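Local coordinates for protein cysteine protease (Xylella fastidiosa, PDB 3OIS) that probably acts as a papain-family cysteine protease and binds uridine-5'-diphosphate, at residues 169-172 against 173-177. Residues are numbered along the deposited sequence; the frame is centred on the assembly and turned at random.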
ATOM      1  N   SER A 169     -19.377  -6.111 -10.668  1.00 21.07           N
ATOM      2  CA  SER A 169     -20.790  -6.402 -10.748  1.00 20.66           C
ATOM      3  C   SER A 169     -21.560  -5.799  -9.600  1.00 20.38           C
ATOM      4  O   SER A 169     -21.051  -5.464  -8.509  1.00 19.61           O
ATOM      5  CB  SER A 169     -20.938  -7.930 -10.716  1.00 20.11           C
ATOM      6  OG  SER A 169     -20.934  -8.357  -9.362  1.00 21.52           O
ATOM      7  N   ASP A 170     -22.866  -5.645  -9.826  1.00 21.14           N
ATOM      8  CA  ASP A 170     -23.711  -5.140  -8.765  1.00 20.97           C
ATOM      9  C   ASP A 170     -23.592  -5.982  -7.504  1.00 21.16           C
ATOM     10  O   ASP A 170     -23.618  -5.412  -6.387  1.00 21.01           O
ATOM     11  CB  ASP A 170     -25.173  -5.156  -9.223  1.00 23.51           C
ATOM     12  CG  ASP A 170     -25.505  -3.966 -10.065  1.00 28.48           C
ATOM     13  OD1 ASP A 170     -24.598  -3.100 -10.270  1.00 25.16           O
ATOM     14  OD2 ASP A 170     -26.670  -3.917 -10.518  1.00 34.86           O
ATOM     15  N   GLN A 171     -23.412  -7.298  -7.682  1.00 20.66           N
ATOM     16  CA  GLN A 171     -23.317  -8.240  -6.522  1.00 21.61           C
ATOM     17  C   GLN A 171     -22.030  -7.941  -5.716  1.00 20.88           C
ATOM     18  O   GLN A 171     -22.043  -7.946  -4.498  1.00 20.28           O
ATOM     19  CB  GLN A 171     -23.394  -9.756  -6.883  1.00 23.10           C
ATOM     20  CG  GLN A 171     -23.710 -10.707  -5.643  1.00 26.02           C
ATOM     21  CD  GLN A 171     -24.915 -10.235  -4.682  1.00 30.71           C
ATOM     22  OE1 GLN A 171     -26.007  -9.908  -5.151  1.00 31.37           O
ATOM     23  NE2 GLN A 171     -24.654 -10.158  -3.329  1.00 30.80           N
ATOM     24  N   CYS A 172     -20.958  -7.625  -6.440  1.00 20.21           N
ATOM     25  CA  CYS A 172     -19.679  -7.209  -5.804  1.00 19.78           C
ATOM     26  C   CYS A 172     -19.846  -5.991  -4.943  1.00 19.89           C
ATOM     27  O   CYS A 172     -19.416  -5.985  -3.809  1.00 18.57           O
ATOM     28  CB  CYS A 172     -18.644  -6.973  -6.886  1.00 18.28           C
ATOM     29  SG  CYS A 172     -18.057  -8.454  -7.636  1.00 24.89           S
ATOM     30  N   TYR A 173     -20.490  -4.944  -5.468  1.00 20.41           N
ATOM     31  CA  TYR A 173     -20.762  -3.766  -4.660  1.00 20.35           C
ATOM     32  C   TYR A 173     -21.592  -4.050  -3.419  1.00 21.06           C
ATOM     33  O   TYR A 173     -21.344  -3.483  -2.333  1.00 22.08           O
ATOM     34  CB  TYR A 173     -21.385  -2.685  -5.525  1.00 21.03           C
ATOM     35  CG  TYR A 173     -20.378  -1.959  -6.423  1.00 19.43           C
ATOM     36  CD1 TYR A 173     -20.180  -2.335  -7.742  1.00 19.66           C
ATOM     37  CD2 TYR A 173     -19.661  -0.849  -5.912  1.00 18.29           C
ATOM     38  CE1 TYR A 173     -19.293  -1.648  -8.588  1.00 20.07           C
ATOM     39  CE2 TYR A 173     -18.781  -0.121  -6.749  1.00 18.48           C
ATOM     40  CZ  TYR A 173     -18.551  -0.520  -8.011  1.00 15.41           C
ATOM     41  OH  TYR A 173     -17.704   0.129  -8.867  1.00 18.51           O
ATOM     42  N   LYS A 174     -22.640  -4.896  -3.574  1.00 21.06           N
ATOM     43  CA  LYS A 174     -23.464  -5.202  -2.403  1.00 22.13           C
ATOM     44  C   LYS A 174     -22.641  -5.957  -1.342  1.00 20.24           C
ATOM     45  O   LYS A 174     -22.666  -5.589  -0.150  1.00 19.08           O
ATOM     46  CB  LYS A 174     -24.644  -6.057  -2.841  1.00 23.60           C
ATOM     47  CG  LYS A 174     -25.673  -6.310  -1.764  1.00 31.20           C
ATOM     48  CD  LYS A 174     -27.096  -6.596  -2.388  1.00 38.37           C
ATOM     49  CE  LYS A 174     -28.003  -7.403  -1.428  1.00 42.51           C
ATOM     50  NZ  LYS A 174     -27.308  -8.737  -1.204  1.00 43.20           N
ATOM     51  N   ASP A 175     -21.937  -6.995  -1.740  1.00 19.17           N
ATOM     52  CA  ASP A 175     -21.123  -7.780  -0.787  1.00 19.97           C
ATOM     53  C   ASP A 175     -20.019  -6.900  -0.150  1.00 20.01           C
ATOM     54  O   ASP A 175     -19.725  -6.987   1.035  1.00 18.92           O
ATOM     55  CB  ASP A 175     -20.550  -9.036  -1.467  1.00 21.01           C
ATOM     56  CG  ASP A 175     -21.636 -10.054  -1.850  1.00 23.68           C
ATOM     57  OD1 ASP A 175     -22.721 -10.016  -1.265  1.00 25.81           O
ATOM     58  OD2 ASP A 175     -21.422 -10.827  -2.775  1.00 29.08           O
ATOM     59  N   ALA A 176     -19.433  -5.999  -0.949  1.00 18.57           N
ATOM     60  CA  ALA A 176     -18.351  -5.189  -0.406  1.00 18.32           C
ATOM     61  C   ALA A 176     -18.762  -4.384   0.806  1.00 18.82           C
ATOM     62  O   ALA A 176     -17.933  -4.087   1.686  1.00 17.59           O
ATOM     63  CB  ALA A 176     -17.829  -4.244  -1.517  1.00 14.17           C
ATOM     64  N   GLN A 177     -20.042  -3.979   0.861  1.00 20.50           N
ATOM     65  CA  GLN A 177     -20.608  -3.214   1.992  0.50 21.33           C
ATOM     66  C   GLN A 177     -20.473  -3.902   3.331  1.00 21.61           C
ATOM     67  O   GLN A 177     -20.539  -3.249   4.366  1.00 21.44           O
ATOM     68  CB  GLN A 177     -22.100  -2.909   1.816  0.50 21.09           C
ATOM     69  CG  GLN A 177     -22.414  -1.908   0.703  0.50 22.82           C
ATOM     70  CD  GLN A 177     -22.300  -0.480   1.160  0.50 23.45           C
ATOM     71  OE1 GLN A 177     -22.845  -0.066   2.208  0.50 26.88           O
ATOM     72  NE2 GLN A 177     -21.609   0.319   0.358  0.50 24.93           N
TER
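Q171 reaches one turn along the short helix 170-176 to the carboxylate of D175. Its CB leads away from the following turn. CG stands anti to the backbone N (chi1 -163°), and a bend at chi2 (47°) brings the chain back. Q171 CG then lies 3.7 Å from OD2 of D175. Q171 CD lies about equally far from the two carboxylate oxygens of D175. At the tip, Q171 NE2 gives a hydrogen bond to D175 OD1 at 2.8 Å. OD1 lies near the amide plane, but NE2 comes from above the carboxylate plane, and the two planes are 55° apart. A second bond, from Q171 NE2 to D175 OD2 at 3.3 Å, is weak.

The backbones of the same pair are also joined, D175 N to Q171 O at 2.9 Å. Before the first turn, S169 is the N-cap: its OG accepts from C172 N at 3.0 Å. On another side, Y173 places ring atom CD1 3.3 Å from S169 O; its hydroxyl bonds N110 and its ring meets F106 edge-to-face, which ties the helix to helix 104-114.

D175 OD2 also lies close to the like-charged E143. One N-H of Q171, forked between both oxygens, probably eases that crowding of negative charge.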